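Local coordinates for aryl acylamidase (bacterium CSBL00001, PDB 4YJ6), which probably hydrolyses the amide bond of N-acylated aryl amines, as an aryl acylamidase of the amidase signature family, at residues A[200-206]-A[464-470]; A[236-242]-A[254-259]; A[393-399]-A[457-463]. All coordinates share one frame; numbering follows the deposited sequence.

Contact 1 (A[200-206]-A[464-470]); sequences FQPSIGR and RQADLDV
Asp467 OD1 is gripped by three donors from the 200-206 segment. The shortest bond comes from the hydroxyl of Ser203, whose OG donates to Asp467 OD1 at 2.6 Å from above the carboxylate plane. Arg206 adds a salt bridge and grips the oxygen side-on with NE and NH2, each 3.0 Å from Asp467 OD1, again from above. OD1 lies in the guanidinium plane, yet guanidinium and carboxylate planes are 74° apart, so this is not the coplanar two-oxygen pairing. Bends at chi2 and chi3 fold the Arg206 chain back along Asp467. The second oxygen is used separately: Ser203 N donates to Asp467 OD2 at 3.0 Å and 170°, on the syn side though tilted out of the carboxylate plane, while the edge of the Phe200 ring lies near OD2. One turn into the helix, Val470 CG1 packs on Phe200 CE1 at 3.7 Å. At the other end a water joins Arg206 NH2 to Gln465 OE1, and Ile204 CG2 sits 3.4 Å from Arg464 NH2, over one guanidinium face. Arg464 directs NH1 to Ser439 O and to the hydroxyl of Tyr221. Asp467 is the first residue of helix 467-480, directly after the N-cap position; with a buried carboxylate bound to an arginine, a hydroxyl and a backbone N-H, it would probably stay ionised and fix the turn after strand 198-201 to the helix start.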
loop_
_atom_site.group_PDB
_atom_site.type_symbol
_atom_site.label_atom_id
_atom_site.label_comp_id
_atom_site.label_asym_id
_atom_site.label_seq_id
_atom_site.Cartn_x
_atom_site.Cartn_y
_atom_site.Cartn_z
ATOM N N PHE A 200 -1.161 0.438 -6.217
ATOM C CA PHE A 200 -0.628 -0.548 -7.167
ATOM C C PHE A 200 0.337 -1.520 -6.477
ATOM O O PHE A 200 1.412 -1.089 -6.018
ATOM C CB PHE A 200 0.114 0.125 -8.347
ATOM C CG PHE A 200 0.401 -0.844 -9.463
ATOM C CD1 PHE A 200 -0.541 -1.046 -10.464
ATOM C CD2 PHE A 200 1.565 -1.583 -9.485
ATOM C CE1 PHE A 200 -0.321 -1.963 -11.489
ATOM C CE2 PHE A 200 1.807 -2.503 -10.504
ATOM C CZ PHE A 200 0.846 -2.705 -11.496
ATOM N N GLN A 201 -0.041 -2.804 -6.419
ATOM C CA GLN A 201 0.780 -3.869 -5.812
ATOM C C GLN A 201 1.408 -4.690 -6.953
ATOM O O GLN A 201 0.715 -5.456 -7.637
ATOM C CB GLN A 201 -0.082 -4.755 -4.877
ATOM C CG GLN A 201 0.657 -6.037 -4.361
ATOM C CD GLN A 201 0.099 -7.269 -5.031
ATOM O OE1 GLN A 201 -1.110 -7.523 -4.945
ATOM N NE2 GLN A 201 0.945 -8.027 -5.723
ATOM N N PRO A 202 2.713 -4.529 -7.165
ATOM C CA PRO A 202 3.334 -5.158 -8.342
ATOM C C PRO A 202 3.485 -6.666 -8.216
ATOM O O PRO A 202 3.407 -7.224 -7.107
ATOM C CB PRO A 202 4.766 -4.519 -8.393
ATOM C CG PRO A 202 4.816 -3.510 -7.313
ATOM C CD PRO A 202 3.682 -3.786 -6.340
ATOM N N SER A 203 3.753 -7.326 -9.347
ATOM C CA SER A 203 4.074 -8.749 -9.342
ATOM C C SER A 203 5.238 -9.014 -8.413
ATOM O O SER A 203 6.153 -8.194 -8.347
ATOM C CB SER A 203 4.523 -9.169 -10.761
ATOM O OG SER A 203 3.445 -9.032 -11.676
ATOM N N ILE A 204 5.297 -10.201 -7.795
ATOM C CA ILE A 204 6.496 -10.509 -7.020
ATOM C C ILE A 204 7.736 -10.443 -7.956
ATOM O O ILE A 204 7.736 -10.935 -9.092
ATOM C CB ILE A 204 6.356 -11.874 -6.242
ATOM C CG1 ILE A 204 7.610 -12.130 -5.375
ATOM C CG2 ILE A 204 6.161 -13.063 -7.236
ATOM C CD1 ILE A 204 7.820 -11.075 -4.186
ATOM N N GLY A 205 8.808 -9.828 -7.443
ATOM C CA GLY A 205 10.042 -9.660 -8.218
ATOM C C GLY A 205 10.090 -8.446 -9.114
ATOM O O GLY A 205 11.147 -8.160 -9.677
ATOM N N ARG A 206 8.972 -7.755 -9.299
ATOM C CA ARG A 206 8.921 -6.588 -10.181
ATOM C C ARG A 206 9.648 -5.390 -9.566
ATOM O O ARG A 206 10.435 -4.732 -10.235
ATOM C CB ARG A 206 7.439 -6.229 -10.467
ATOM C CG ARG A 206 7.257 -5.053 -11.443
ATOM C CD ARG A 206 7.763 -5.420 -12.848
ATOM N NE ARG A 206 6.889 -6.428 -13.429
ATOM C CZ ARG A 206 7.269 -7.353 -14.318
ATOM N NH1 ARG A 206 8.521 -7.454 -14.737
ATOM N NH2 ARG A 206 6.351 -8.194 -14.810
ATOM N N ARG A 464 0.250 -13.819 -13.269
ATOM C CA ARG A 464 1.640 -13.566 -12.847
ATOM C C ARG A 464 2.378 -12.741 -13.885
ATOM O O ARG A 464 2.345 -13.036 -15.071
ATOM C CB ARG A 464 2.373 -14.907 -12.573
ATOM C CG ARG A 464 1.835 -15.660 -11.317
ATOM C CD ARG A 464 2.359 -15.096 -9.946
ATOM N NE ARG A 464 3.792 -15.249 -9.858
ATOM C CZ ARG A 464 4.491 -15.860 -8.904
ATOM N NH1 ARG A 464 3.986 -16.371 -7.758
ATOM N NH2 ARG A 464 5.772 -15.879 -9.078
ATOM N N GLN A 465 3.068 -11.692 -13.409
ATOM C CA GLN A 465 3.892 -10.797 -14.246
ATOM C C GLN A 465 3.114 -9.954 -15.256
ATOM O O GLN A 465 3.722 -9.292 -16.109
ATOM C CB GLN A 465 5.073 -11.547 -14.889
ATOM C CG GLN A 465 6.208 -11.730 -13.848
ATOM C CD GLN A 465 7.180 -12.807 -14.267
ATOM O OE1 GLN A 465 8.093 -12.568 -15.048
ATOM N NE2 GLN A 465 6.963 -14.015 -13.787
ATOM N N ALA A 466 1.783 -9.926 -15.130
ATOM C CA ALA A 466 0.980 -9.128 -16.050
ATOM C C ALA A 466 0.663 -7.745 -15.475
ATOM O O ALA A 466 -0.473 -7.257 -15.524
ATOM C CB ALA A 466 -0.329 -9.891 -16.446
ATOM N N ASP A 467 1.684 -7.080 -14.949
ATOM C CA ASP A 467 1.508 -5.735 -14.421
ATOM C C ASP A 467 0.902 -4.786 -15.447
ATOM O O ASP A 467 0.065 -3.947 -15.099
ATOM C CB ASP A 467 2.861 -5.149 -14.011
ATOM C CG ASP A 467 3.576 -5.987 -12.966
ATOM O OD1 ASP A 467 3.992 -7.104 -13.327
ATOM O OD2 ASP A 467 3.659 -5.538 -11.800
ATOM N N LEU A 468 1.318 -4.894 -16.706
ATOM C CA LEU A 468 0.815 -3.915 -17.689
ATOM C C LEU A 468 -0.691 -4.161 -17.947
ATOM O O LEU A 468 -1.423 -3.221 -18.194
ATOM C CB LEU A 468 1.583 -4.019 -19.021
ATOM C CG LEU A 468 3.068 -3.631 -18.924
ATOM C CD1 LEU A 468 3.733 -3.461 -20.300
ATOM C CD2 LEU A 468 3.215 -2.398 -18.154
ATOM N N ASP A 469 -1.155 -5.408 -17.854
ATOM C CA ASP A 469 -2.596 -5.680 -18.033
ATOM C C ASP A 469 -3.377 -4.983 -16.916
ATOM O O ASP A 469 -4.492 -4.490 -17.121
ATOM C CB ASP A 469 -2.897 -7.187 -17.942
ATOM C CG ASP A 469 -2.532 -7.968 -19.207
ATOM O OD1 ASP A 469 -2.262 -7.344 -20.260
ATOM O OD2 ASP A 469 -2.551 -9.230 -19.142
ATOM N N VAL A 470 -2.819 -4.989 -15.711
ATOM C CA VAL A 470 -3.475 -4.336 -14.565
ATOM C C VAL A 470 -3.521 -2.828 -14.815
ATOM O O VAL A 470 -4.557 -2.199 -14.597
ATOM C CB VAL A 470 -2.773 -4.637 -13.243
ATOM C CG1 VAL A 470 -3.439 -3.873 -12.065
ATOM C CG2 VAL A 470 -2.808 -6.151 -12.966
HETATM O O HOH W 1 8.112 -10.017 -16.245
#

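Contact 2 (A[236-242]-A[254-259])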
loop_
_atom_site.group_PDB
_atom_site.type_symbol
_atom_site.label_atom_id
_atom_site.label_comp_id
_atom_site.label_asym_id
_atom_site.label_seq_id
_atom_site.Cartn_x
_atom_site.Cartn_y
_atom_site.Cartn_z
ATOM N N LEU A 236 4.081 6.165 -13.860
ATOM C CA LEU A 236 5.348 6.905 -13.815
ATOM C C LEU A 236 6.211 6.408 -12.611
ATOM O O LEU A 236 7.430 6.168 -12.755
ATOM C CB LEU A 236 5.102 8.416 -13.719
ATOM C CG LEU A 236 4.498 9.025 -14.995
ATOM C CD1 LEU A 236 4.151 10.481 -14.723
ATOM C CD2 LEU A 236 5.394 8.917 -16.281
ATOM N N ALA A 237 5.591 6.286 -11.435
ATOM C CA ALA A 237 6.294 5.801 -10.257
ATOM C C ALA A 237 6.805 4.361 -10.477
ATOM O O ALA A 237 7.919 4.018 -10.070
ATOM C CB ALA A 237 5.423 5.856 -9.023
HETATM N N MSE A 238 6.006 3.530 -11.123
HETATM C CA MSE A 238 6.441 2.157 -11.366
HETATM C C MSE A 238 7.598 2.105 -12.340
HETATM O O MSE A 238 8.443 1.239 -12.232
HETATM C CB MSE A 238 5.273 1.313 -11.919
HETATM C CG MSE A 238 4.256 0.979 -10.852
HETATM SE SE MSE A 238 5.077 0.032 -9.372
HETATM C CE MSE A 238 5.872 -1.516 -10.284
ATOM N N ASN A 239 7.649 3.013 -13.308
ATOM C CA ASN A 239 8.814 3.055 -14.187
ATOM C C ASN A 239 10.106 3.309 -13.418
ATOM O O ASN A 239 11.150 2.815 -13.810
ATOM C CB ASN A 239 8.635 4.113 -15.282
ATOM C CG ASN A 239 7.896 3.564 -16.486
ATOM O OD1 ASN A 239 7.632 2.364 -16.569
ATOM N ND2 ASN A 239 7.628 4.423 -17.448
ATOM N N VAL A 240 10.010 4.062 -12.329
ATOM C CA VAL A 240 11.153 4.280 -11.465
ATOM C C VAL A 240 11.407 3.095 -10.531
ATOM O O VAL A 240 12.543 2.692 -10.352
ATOM C CB VAL A 240 10.953 5.585 -10.641
ATOM C CG1 VAL A 240 12.040 5.749 -9.476
ATOM C CG2 VAL A 240 11.023 6.793 -11.588
ATOM N N LEU A 241 10.347 2.552 -9.945
ATOM C CA LEU A 241 10.496 1.580 -8.850
ATOM C C LEU A 241 10.889 0.214 -9.352
ATOM O O LEU A 241 11.657 -0.487 -8.682
ATOM C CB LEU A 241 9.165 1.442 -8.073
ATOM C CG LEU A 241 8.841 2.678 -7.190
ATOM C CD1 LEU A 241 7.408 2.570 -6.669
ATOM C CD2 LEU A 241 9.843 2.801 -6.012
ATOM N N HIS A 242 10.353 -0.219 -10.490
ATOM C CA HIS A 242 10.604 -1.607 -10.914
ATOM C C HIS A 242 12.041 -1.771 -11.414
ATOM O O HIS A 242 12.723 -0.789 -11.771
ATOM C CB HIS A 242 9.592 -2.080 -11.976
ATOM C CG HIS A 242 10.008 -1.779 -13.382
ATOM N ND1 HIS A 242 9.935 -0.511 -13.916
ATOM C CD2 HIS A 242 10.464 -2.586 -14.372
ATOM C CE1 HIS A 242 10.357 -0.541 -15.174
ATOM N NE2 HIS A 242 10.677 -1.788 -15.472
ATOM N N VAL A 254 13.828 -7.897 -16.058
ATOM C CA VAL A 254 13.091 -7.381 -17.208
ATOM C C VAL A 254 12.806 -5.905 -17.015
ATOM O O VAL A 254 12.689 -5.436 -15.886
ATOM C CB VAL A 254 11.808 -8.239 -17.639
ATOM C CG1 VAL A 254 11.708 -9.612 -16.952
ATOM C CG2 VAL A 254 10.504 -7.445 -17.692
ATOM N N LYS A 255 12.752 -5.196 -18.145
ATOM C CA LYS A 255 12.501 -3.767 -18.155
ATOM C C LYS A 255 11.192 -3.530 -18.892
ATOM O O LYS A 255 10.992 -4.064 -19.994
ATOM C CB LYS A 255 13.620 -3.016 -18.868
ATOM C CG LYS A 255 14.973 -3.287 -18.251
ATOM C CD LYS A 255 16.071 -2.504 -18.947
ATOM C CE LYS A 255 17.400 -2.718 -18.237
ATOM N NZ LYS A 255 18.484 -1.921 -18.894
ATOM N N LEU A 256 10.314 -2.751 -18.266
ATOM C CA LEU A 256 8.990 -2.448 -18.854
ATOM C C LEU A 256 8.794 -0.946 -18.928
ATOM O O LEU A 256 9.430 -0.184 -18.205
ATOM C CB LEU A 256 7.881 -2.999 -17.956
ATOM C CG LEU A 256 7.860 -4.505 -17.751
ATOM C CD1 LEU A 256 6.751 -4.865 -16.743
ATOM C CD2 LEU A 256 7.630 -5.209 -19.100
ATOM N N ASP A 257 7.879 -0.512 -19.791
ATOM C CA ASP A 257 7.427 0.861 -19.740
ATOM C C ASP A 257 5.950 0.814 -19.347
ATOM O O ASP A 257 5.081 0.515 -20.152
ATOM C CB ASP A 257 7.630 1.568 -21.092
ATOM C CG ASP A 257 7.006 2.940 -21.138
ATOM O OD1 ASP A 257 6.572 3.442 -20.092
ATOM O OD2 ASP A 257 6.943 3.534 -22.255
ATOM N N PHE A 258 5.680 1.104 -18.084
ATOM C CA PHE A 258 4.322 1.017 -17.567
ATOM C C PHE A 258 3.394 2.016 -18.262
ATOM O O PHE A 258 2.180 1.801 -18.328
ATOM C CB PHE A 258 4.356 1.297 -16.052
ATOM C CG PHE A 258 4.764 0.092 -15.237
ATOM C CD1 PHE A 258 6.089 -0.361 -15.235
ATOM C CD2 PHE A 258 3.809 -0.595 -14.490
ATOM C CE1 PHE A 258 6.459 -1.500 -14.476
ATOM C CE2 PHE A 258 4.160 -1.709 -13.704
ATOM C CZ PHE A 258 5.498 -2.171 -13.718
ATOM N N THR A 259 3.942 3.134 -18.741
ATOM C CA THR A 259 3.063 4.130 -19.378
ATOM C C THR A 259 2.532 3.636 -20.719
ATOM O O THR A 259 1.548 4.167 -21.237
ATOM C CB THR A 259 3.759 5.522 -19.566
ATOM O OG1 THR A 259 4.796 5.419 -20.540
ATOM C CG2 THR A 259 4.329 6.031 -18.245
#
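The Asn239 amide oxygen accepts from the backbone N-H of Phe258: Phe258 N lies 2.8 Å from Asn239 OD1, with 163° at the hydrogen. At the other end of the amide, Asn239 ND2 gives a 3.0 Å bond to Asp257 OD1. One turn on, Leu256 N donates to His242 NE2 at 3.0 Å, tilted 27° from the imidazole plane. Met238 CB lies over the centre of the Phe258 ring in a CH-pi contact, 3.5 Å from the centroid, and the selenomethionine chain, bent at chi2 and chi3, brings CE to 3.5 Å from Phe258 CZ. Phe258 CE1 lies over one face of the His242 ring, an oblique pair with planes 58° apart.

A second shell sets these groups. His242 ND1 donates to Met238 O, which fixes the ring's rotation and leaves NE2 as the acceptor. Asp257 OD1 also takes Thr259 N, an Asx turn, and Thr259 OG1 at 2.7 Å; with Asn239 that makes three donors on one oxygen. The contact thus ties the last turns of helix 231-241 to the loop that leads on toward strand 270-273. Met238 packs on Pro226 of strand 223-228, whereas Phe258 extends to Leu468 and Ile471 of helix 467-480, and Leu241 rests on helix 115-122.

Contact 3 (A[393-399]-A[457-463]); sequences DLLLAPT and GMLIIGD
Leu395 and Ile461 exchange two backbone hydrogen bonds as an antiparallel hydrogen-bonded pair: Leu395 N to Ile461 O is 3.0 Å, and Ile461 N to Leu395 O is 2.8 Å. Ala397 and Leu459 repeat the pattern two residues on, with Leu459 N to Ala397 O at 2.7 Å. Between them Leu396 faces Ile460 as a non-hydrogen-bonded pair. After the non-hydrogen-bonded pair Pro398-Met458, Thr399 N, just past the strand, still reaches Gly457 O at 3.0 Å, the donor well above the carbonyl plane. The Thr399 hydroxyl is bonded to Ser445 OG of strand 443-451. Weaker CA-H...O contacts supplement the ladder, such as Leu396 CA to Leu459 O. Beyond the other end a water takes over, donating to Asp393 O and accepting from Asp463 N.

Apolar contacts fall on two faces. On one, Ile460 is touched by both leucines: Leu394 CD2 lies 3.9 Å from Ile460 CG2, and Leu396 CD2 lies 3.8 Å from Ile460 CG1. The branches divide because CG1 is anti to the carbonyl carbon (chi1 -59°) and CG2 anti to the backbone N. On the other face Leu395 and Ile461 run side by side, CD2 to CD1 at 4.0 Å.

These two strands, their short axes at 156°, are interior members of the eight-stranded mixed sheet, between strands 443-451 and 270-273. Helix 284-299 packs on Leu396, Pro398 and Met458, and helix 368-389 on Leu395 and Ile461.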
loop_
_atom_site.group_PDB
_atom_site.type_symbol
_atom_site.label_atom_id
_atom_site.label_comp_id
_atom_site.label_asym_id
_atom_site.label_seq_id
_atom_site.Cartn_x
_atom_site.Cartn_y
_atom_site.Cartn_z
ATOM N N ASP A 393 -8.202 -13.323 -18.551
ATOM C CA ASP A 393 -7.144 -12.329 -18.604
ATOM C C ASP A 393 -7.042 -11.485 -17.330
ATOM O O ASP A 393 -5.991 -10.952 -17.044
ATOM C CB ASP A 393 -7.373 -11.397 -19.812
ATOM C CG ASP A 393 -7.432 -12.158 -21.124
ATOM O OD1 ASP A 393 -6.470 -12.900 -21.421
ATOM O OD2 ASP A 393 -8.437 -12.053 -21.849
ATOM N N LEU A 394 -8.124 -11.354 -16.577
ATOM C CA LEU A 394 -8.167 -10.477 -15.414
ATOM C C LEU A 394 -9.170 -11.053 -14.447
ATOM O O LEU A 394 -10.077 -11.752 -14.874
ATOM C CB LEU A 394 -8.649 -9.071 -15.788
ATOM C CG LEU A 394 -7.725 -8.177 -16.607
ATOM C CD1 LEU A 394 -8.554 -7.011 -17.190
ATOM C CD2 LEU A 394 -6.524 -7.640 -15.778
ATOM N N LEU A 395 -9.019 -10.734 -13.164
ATOM C CA LEU A 395 -10.013 -11.104 -12.164
ATOM C C LEU A 395 -10.366 -9.839 -11.398
ATOM O O LEU A 395 -9.475 -9.093 -10.989
ATOM C CB LEU A 395 -9.447 -12.144 -11.207
ATOM C CG LEU A 395 -10.295 -12.538 -10.002
ATOM C CD1 LEU A 395 -11.602 -13.120 -10.495
ATOM C CD2 LEU A 395 -9.509 -13.538 -9.147
ATOM N N LEU A 396 -11.655 -9.592 -11.225
ATOM C CA LEU A 396 -12.144 -8.457 -10.435
ATOM C C LEU A 396 -12.755 -8.959 -9.141
ATOM O O LEU A 396 -13.430 -9.985 -9.129
ATOM C CB LEU A 396 -13.238 -7.694 -11.191
ATOM C CG LEU A 396 -12.869 -7.236 -12.585
ATOM C CD1 LEU A 396 -14.104 -6.605 -13.246
ATOM C CD2 LEU A 396 -11.697 -6.251 -12.481
ATOM N N ALA A 397 -12.593 -8.186 -8.080
ATOM C CA ALA A 397 -13.190 -8.504 -6.777
ATOM C C ALA A 397 -13.280 -7.203 -6.008
ATOM O O ALA A 397 -12.661 -6.231 -6.399
ATOM C CB ALA A 397 -12.306 -9.548 -6.011
ATOM N N PRO A 398 -14.058 -7.155 -4.913
ATOM C CA PRO A 398 -13.939 -5.984 -4.044
ATOM C C PRO A 398 -12.564 -6.033 -3.391
ATOM O O PRO A 398 -12.094 -7.118 -3.055
ATOM C CB PRO A 398 -15.026 -6.191 -2.960
ATOM C CG PRO A 398 -15.900 -7.372 -3.479
ATOM C CD PRO A 398 -14.948 -8.192 -4.353
ATOM N N THR A 399 -11.931 -4.889 -3.178
ATOM C CA THR A 399 -10.642 -4.909 -2.473
ATOM C C THR A 399 -10.812 -5.437 -1.052
ATOM O O THR A 399 -9.996 -6.221 -0.585
ATOM C CB THR A 399 -10.064 -3.489 -2.427
ATOM O OG1 THR A 399 -10.061 -2.990 -3.764
ATOM C CG2 THR A 399 -8.629 -3.458 -1.827
ATOM N N GLY A 457 -13.149 0.239 -2.685
ATOM C CA GLY A 457 -12.354 -0.111 -3.838
ATOM C C GLY A 457 -12.691 -1.422 -4.522
ATOM O O GLY A 457 -13.251 -2.353 -3.920
HETATM N N MSE A 458 -12.350 -1.483 -5.807
HETATM C CA MSE A 458 -12.380 -2.747 -6.533
HETATM C C MSE A 458 -10.959 -3.193 -6.862
HETATM O O MSE A 458 -10.135 -2.380 -7.264
HETATM C CB MSE A 458 -13.134 -2.569 -7.839
HETATM C CG MSE A 458 -12.886 -3.723 -8.757
HETATM SE SE MSE A 458 -14.144 -3.518 -10.240
HETATM C CE MSE A 458 -13.238 -2.126 -11.163
ATOM N N LEU A 459 -10.663 -4.476 -6.642
ATOM C CA LEU A 459 -9.320 -4.988 -6.936
ATOM C C LEU A 459 -9.313 -5.570 -8.333
ATOM O O LEU A 459 -10.195 -6.345 -8.702
ATOM C CB LEU A 459 -8.963 -6.093 -5.940
ATOM C CG LEU A 459 -7.462 -6.457 -5.961
ATOM C CD1 LEU A 459 -6.664 -5.250 -5.410
ATOM C CD2 LEU A 459 -7.200 -7.692 -5.096
ATOM N N ILE A 460 -8.332 -5.157 -9.127
ATOM C CA ILE A 460 -8.084 -5.749 -10.421
ATOM C C ILE A 460 -6.836 -6.609 -10.305
ATOM O O ILE A 460 -5.764 -6.093 -9.960
ATOM C CB ILE A 460 -7.822 -4.628 -11.454
ATOM C CG1 ILE A 460 -9.037 -3.682 -11.528
ATOM C CG2 ILE A 460 -7.426 -5.211 -12.849
ATOM C CD1 ILE A 460 -8.867 -2.511 -12.536
ATOM N N ILE A 461 -6.967 -7.906 -10.574
ATOM C CA ILE A 461 -5.830 -8.819 -10.459
ATOM C C ILE A 461 -5.414 -9.307 -11.847
ATOM O O ILE A 461 -6.285 -9.709 -12.656
ATOM C CB ILE A 461 -6.214 -10.054 -9.585
ATOM C CG1 ILE A 461 -6.803 -9.614 -8.228
ATOM C CG2 ILE A 461 -4.974 -10.978 -9.395
ATOM C CD1 ILE A 461 -7.261 -10.832 -7.306
ATOM N N GLY A 462 -4.102 -9.294 -12.138
ATOM C CA GLY A 462 -3.616 -9.880 -13.376
ATOM C C GLY A 462 -2.935 -11.204 -13.155
ATOM O O GLY A 462 -2.679 -11.612 -12.016
ATOM N N ASP A 463 -2.638 -11.878 -14.267
ATOM C CA ASP A 463 -1.860 -13.121 -14.243
ATOM C C ASP A 463 -0.479 -12.789 -13.687
ATOM O O ASP A 463 -0.082 -11.618 -13.625
ATOM C CB ASP A 463 -1.725 -13.629 -15.683
ATOM C CG ASP A 463 -1.218 -15.047 -15.792
ATOM O OD1 ASP A 463 -1.108 -15.780 -14.790
ATOM O OD2 ASP A 463 -0.964 -15.446 -16.953
HETATM O O HOH W 2 -3.351 -10.869 -17.019
#

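Contacts 1 and 3 follow one another along the chain: strand 454-462 of contact 3 is followed, after a short loop, by helix 467-480 of contact 1, and their centres lie 12 Å apart. They touch through Val470 CG2, 3.5 Å from Gly462 N. Contact 2, whose segments fall between the two of contact 1 in the chain, packs against contact 1, with centres 10 Å apart. There Arg206 CZ lies 3.5 Å from Leu256 CD1, and Leu468 CD2 is 3.6 Å from Phe258 CA. Contacts 2 and 3 do not touch, their nearest atoms being about 10 Å apart, so contact 1 bridges them. Strand 198-201 of contact 1 and both strands of contact 3 belong to the eight-stranded sheet; contact 2 lies at the surface.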